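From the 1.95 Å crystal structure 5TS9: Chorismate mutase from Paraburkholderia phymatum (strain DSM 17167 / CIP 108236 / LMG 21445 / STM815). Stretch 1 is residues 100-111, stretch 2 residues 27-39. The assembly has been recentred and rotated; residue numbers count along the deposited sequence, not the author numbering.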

# COMPACT_ATOMS: atom_id res chain seq x y z
N ALA A 100 -4.73 -15.04 -19.08
CA ALA A 100 -5.94 -15.22 -19.88
C ALA A 100 -7.18 -15.56 -19.03
O ALA A 100 -8.16 -16.09 -19.58
CB ALA A 100 -5.72 -16.32 -20.92
N THR A 101 -7.15 -15.30 -17.74
CA THR A 101 -8.32 -15.53 -16.90
C THR A 101 -9.55 -14.84 -17.50
O THR A 101 -9.46 -13.69 -17.95
CB THR A 101 -8.05 -14.98 -15.50
OG1 THR A 101 -6.75 -15.40 -15.06
CG2 THR A 101 -9.10 -15.48 -14.52
N PRO A 102 -10.70 -15.51 -17.54
CA PRO A 102 -11.93 -14.83 -17.98
C PRO A 102 -12.26 -13.63 -17.10
O PRO A 102 -12.11 -13.66 -15.88
CB PRO A 102 -13.00 -15.93 -17.89
CG PRO A 102 -12.34 -17.10 -17.17
CD PRO A 102 -10.89 -16.97 -17.44
N ARG A 103 -12.67 -12.55 -17.75
CA ARG A 103 -12.97 -11.31 -17.04
C ARG A 103 -14.39 -11.36 -16.49
O ARG A 103 -15.32 -11.81 -17.16
CB ARG A 103 -12.82 -10.11 -17.97
CG ARG A 103 -11.42 -9.51 -18.02
CD ARG A 103 -10.37 -10.54 -18.45
NE ARG A 103 -9.23 -9.88 -19.07
CZ ARG A 103 -8.07 -10.47 -19.33
NH1 ARG A 103 -7.88 -11.75 -19.02
NH2 ARG A 103 -7.10 -9.79 -19.90
N GLN A 104 -14.54 -10.89 -15.26
CA GLN A 104 -15.85 -10.78 -14.62
C GLN A 104 -16.32 -9.33 -14.70
O GLN A 104 -15.53 -8.41 -14.43
CB GLN A 104 -15.75 -11.24 -13.16
CG GLN A 104 -15.38 -12.73 -13.00
CD GLN A 104 -14.90 -13.06 -11.59
OE1 GLN A 104 -15.18 -12.33 -10.64
NE2 GLN A 104 -14.16 -14.16 -11.45
N SER A 105 -17.58 -9.11 -15.06
CA SER A 105 -18.09 -7.75 -15.21
C SER A 105 -17.87 -6.93 -13.94
O SER A 105 -18.23 -7.36 -12.85
CB SER A 105 -19.58 -7.80 -15.54
OG SER A 105 -20.16 -6.52 -15.33
N LEU A 106 -17.27 -5.75 -14.09
CA LEU A 106 -17.03 -4.91 -12.92
C LEU A 106 -18.34 -4.48 -12.27
O LEU A 106 -18.49 -4.55 -11.05
CB LEU A 106 -16.20 -3.68 -13.28
CG LEU A 106 -14.75 -3.85 -13.72
CD1 LEU A 106 -14.02 -2.50 -13.62
CD2 LEU A 106 -14.05 -4.93 -12.91
N ALA A 107 -19.30 -4.02 -13.07
CA ALA A 107 -20.57 -3.57 -12.50
C ALA A 107 -21.49 -4.73 -12.15
O ALA A 107 -22.25 -4.63 -11.18
CB ALA A 107 -21.28 -2.63 -13.47
N GLY A 108 -21.44 -5.81 -12.93
CA GLY A 108 -22.38 -6.91 -12.77
C GLY A 108 -21.94 -7.94 -11.75
O GLY A 108 -22.77 -8.57 -11.09
N VAL A 109 -20.63 -8.13 -11.59
CA VAL A 109 -20.11 -9.18 -10.72
C VAL A 109 -19.28 -8.61 -9.58
O VAL A 109 -19.54 -8.89 -8.40
CB VAL A 109 -19.32 -10.23 -11.53
CG1 VAL A 109 -18.67 -11.24 -10.61
CG2 VAL A 109 -20.27 -10.95 -12.51
N ILE A 110 -18.30 -7.76 -9.89
CA ILE A 110 -17.38 -7.30 -8.85
C ILE A 110 -18.07 -6.34 -7.88
O ILE A 110 -17.89 -6.42 -6.67
CB ILE A 110 -16.11 -6.69 -9.47
CG1 ILE A 110 -15.33 -7.76 -10.23
CG2 ILE A 110 -15.21 -6.07 -8.39
CD1 ILE A 110 -14.89 -8.89 -9.37
N ARG A 111 -18.85 -5.40 -8.40
CA ARG A 111 -19.55 -4.45 -7.53
C ARG A 111 -20.46 -5.14 -6.51
O ARG A 111 -20.37 -4.80 -5.32
CB ARG A 111 -20.33 -3.44 -8.37
CG ARG A 111 -21.26 -2.54 -7.57
CD ARG A 111 -22.25 -1.82 -8.50
NE ARG A 111 -21.54 -1.00 -9.48
CZ ARG A 111 -22.10 -0.41 -10.53
NH1 ARG A 111 -23.41 -0.55 -10.78
NH2 ARG A 111 -21.34 0.31 -11.35
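Stretch 2 27-39: NTADQVALSKWDT

Stretch 2 is helical, with phi/psi near -60/-40 through most of its length and i to i+4 backbone bonds from V32 N to T28 O (2.9 Å) through T39 N to S35 O (2.9 Å). It is kinked near its start, where the N atoms of A29 and D30 lack a bond to the preceding turn. Stretch 1 runs as an extended loop (psi 129 to 138° from T101 to S105) into a helix from L106. The two helix axes approach to 11.0 Å at 163°, so the two helices run nearly antiparallel, and the register reflects this: CA of T28 lies 6.8 Å from CA of I110, whereas CA of Q31 lies 6.6 Å from CA of R103.

T28 points toward stretch 1 and packs its CB 4.1 Å from I110 CG2. Q31 makes the central polar contact. Its chi1 and chi2, both m, fold the amide against the extended loop, where OE1 accepts from Q104 N (2.8 Å, 164°) and NE2 donates to P102 O (2.8 Å, 165°); one side chain thus satisfies two backbone groups flanking R103. Its CB also meets I110 CD1 at 4.0 Å. V32 CG2 lies 4.1 Å from both L106 CD2 and I110 CG2, an apolar cluster joining the helices. L34 CD1 approaches T101 CB at 3.9 Å, while its CD2 covers one face of the R103 guanidinium, 3.9 Å from NH1. S35 OG is 3.5 Å from L106 CD1, a contact with no hydrogen bond.

W37 makes a marginal approach, CD1 to R103 NH2 at 4.3 Å. D38 ends the contact with a two-pronged salt bridge: R103 NE donates to D38 OD2 (2.8 Å, 160°) and R103 NH2 to D38 OD1 (2.9 Å, 172°), the carboxylate lying at the guanidinium edge.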

# COMPACT_ATOMS: atom_id res chain seq x y z
N ASN A 27 -9.05 -9.94 -2.93
CA ASN A 27 -8.90 -10.76 -4.12
C ASN A 27 -9.64 -10.20 -5.33
O ASN A 27 -9.33 -10.62 -6.45
CB ASN A 27 -9.37 -12.20 -3.83
CG ASN A 27 -8.29 -13.04 -3.16
OD1 ASN A 27 -7.10 -12.93 -3.48
ND2 ASN A 27 -8.70 -13.89 -2.23
N THR A 28 -10.62 -9.30 -5.15
CA THR A 28 -11.19 -8.63 -6.32
C THR A 28 -10.15 -7.79 -7.07
O THR A 28 -10.35 -7.51 -8.25
CB THR A 28 -12.34 -7.71 -5.93
OG1 THR A 28 -11.84 -6.65 -5.09
CG2 THR A 28 -13.45 -8.48 -5.20
N ALA A 29 -9.05 -7.39 -6.41
CA ALA A 29 -7.99 -6.64 -7.09
C ALA A 29 -7.48 -7.36 -8.34
O ALA A 29 -7.16 -6.72 -9.35
CB ALA A 29 -6.83 -6.37 -6.13
N ASP A 30 -7.39 -8.69 -8.29
CA ASP A 30 -6.92 -9.43 -9.46
C ASP A 30 -7.82 -9.18 -10.65
O ASP A 30 -7.34 -8.96 -11.77
CB ASP A 30 -6.85 -10.93 -9.16
CG ASP A 30 -5.94 -11.25 -7.99
OD1 ASP A 30 -5.78 -10.38 -7.11
OD2 ASP A 30 -5.39 -12.37 -7.96
N GLN A 31 -9.14 -9.20 -10.45
CA GLN A 31 -10.03 -8.98 -11.58
C GLN A 31 -10.14 -7.51 -11.95
O GLN A 31 -10.39 -7.19 -13.12
CB GLN A 31 -11.42 -9.56 -11.30
CG GLN A 31 -11.54 -11.07 -11.53
CD GLN A 31 -11.72 -11.41 -13.00
OE1 GLN A 31 -12.16 -10.56 -13.79
NE2 GLN A 31 -11.41 -12.64 -13.37
N VAL A 32 -10.00 -6.58 -10.99
CA VAL A 32 -10.02 -5.17 -11.39
C VAL A 32 -8.76 -4.83 -12.20
O VAL A 32 -8.82 -4.10 -13.20
CB VAL A 32 -10.19 -4.27 -10.16
CG1 VAL A 32 -9.90 -2.81 -10.54
CG2 VAL A 32 -11.65 -4.43 -9.58
N ALA A 33 -7.61 -5.39 -11.80
CA ALA A 33 -6.37 -5.22 -12.57
C ALA A 33 -6.54 -5.69 -14.01
O ALA A 33 -6.14 -4.99 -14.95
CB ALA A 33 -5.23 -5.97 -11.89
N LEU A 34 -7.12 -6.87 -14.21
CA LEU A 34 -7.37 -7.38 -15.56
C LEU A 34 -8.18 -6.40 -16.38
O LEU A 34 -7.87 -6.12 -17.55
CB LEU A 34 -8.10 -8.72 -15.49
CG LEU A 34 -7.36 -9.94 -14.94
CD1 LEU A 34 -8.34 -11.13 -14.79
CD2 LEU A 34 -6.16 -10.29 -15.83
N SER A 35 -9.27 -5.89 -15.79
CA SER A 35 -10.12 -4.96 -16.52
C SER A 35 -9.36 -3.69 -16.89
O SER A 35 -9.51 -3.17 -18.00
CB SER A 35 -11.34 -4.61 -15.67
OG SER A 35 -12.06 -3.55 -16.28
N LYS A 36 -8.54 -3.18 -15.97
CA LYS A 36 -7.78 -1.97 -16.25
C LYS A 36 -6.66 -2.25 -17.24
O LYS A 36 -6.29 -1.36 -18.01
CB LYS A 36 -7.26 -1.37 -14.95
CG LYS A 36 -8.39 -0.73 -14.14
CD LYS A 36 -7.91 -0.14 -12.85
CE LYS A 36 -9.08 0.51 -12.08
NZ LYS A 36 -8.72 0.61 -10.60
N TRP A 37 -6.12 -3.47 -17.25
CA TRP A 37 -5.18 -3.87 -18.29
C TRP A 37 -5.85 -3.86 -19.67
O TRP A 37 -5.25 -3.39 -20.65
CB TRP A 37 -4.61 -5.26 -17.97
CG TRP A 37 -3.77 -5.89 -19.08
CD1 TRP A 37 -4.21 -6.66 -20.13
CD2 TRP A 37 -2.35 -5.80 -19.23
NE1 TRP A 37 -3.14 -7.04 -20.92
CE2 TRP A 37 -1.99 -6.52 -20.39
CE3 TRP A 37 -1.34 -5.16 -18.49
CZ2 TRP A 37 -0.67 -6.64 -20.82
CZ3 TRP A 37 -0.02 -5.28 -18.92
CH2 TRP A 37 0.30 -6.01 -20.08
N ASP A 38 -7.09 -4.35 -19.76
CA ASP A 38 -7.81 -4.36 -21.03
C ASP A 38 -8.14 -2.94 -21.50
O ASP A 38 -7.97 -2.60 -22.67
CB ASP A 38 -9.09 -5.19 -20.91
CG ASP A 38 -8.81 -6.67 -20.66
OD1 ASP A 38 -7.65 -7.10 -20.79
OD2 ASP A 38 -9.77 -7.41 -20.31
N THR A 39 -8.63 -2.09 -20.59
CA THR A 39 -9.19 -0.80 -20.99
C THR A 39 -8.19 0.34 -20.92
O THR A 39 -8.42 1.39 -21.53
CB THR A 39 -10.39 -0.42 -20.11
OG1 THR A 39 -9.93 -0.21 -18.77
CG2 THR A 39 -11.44 -1.50 -20.10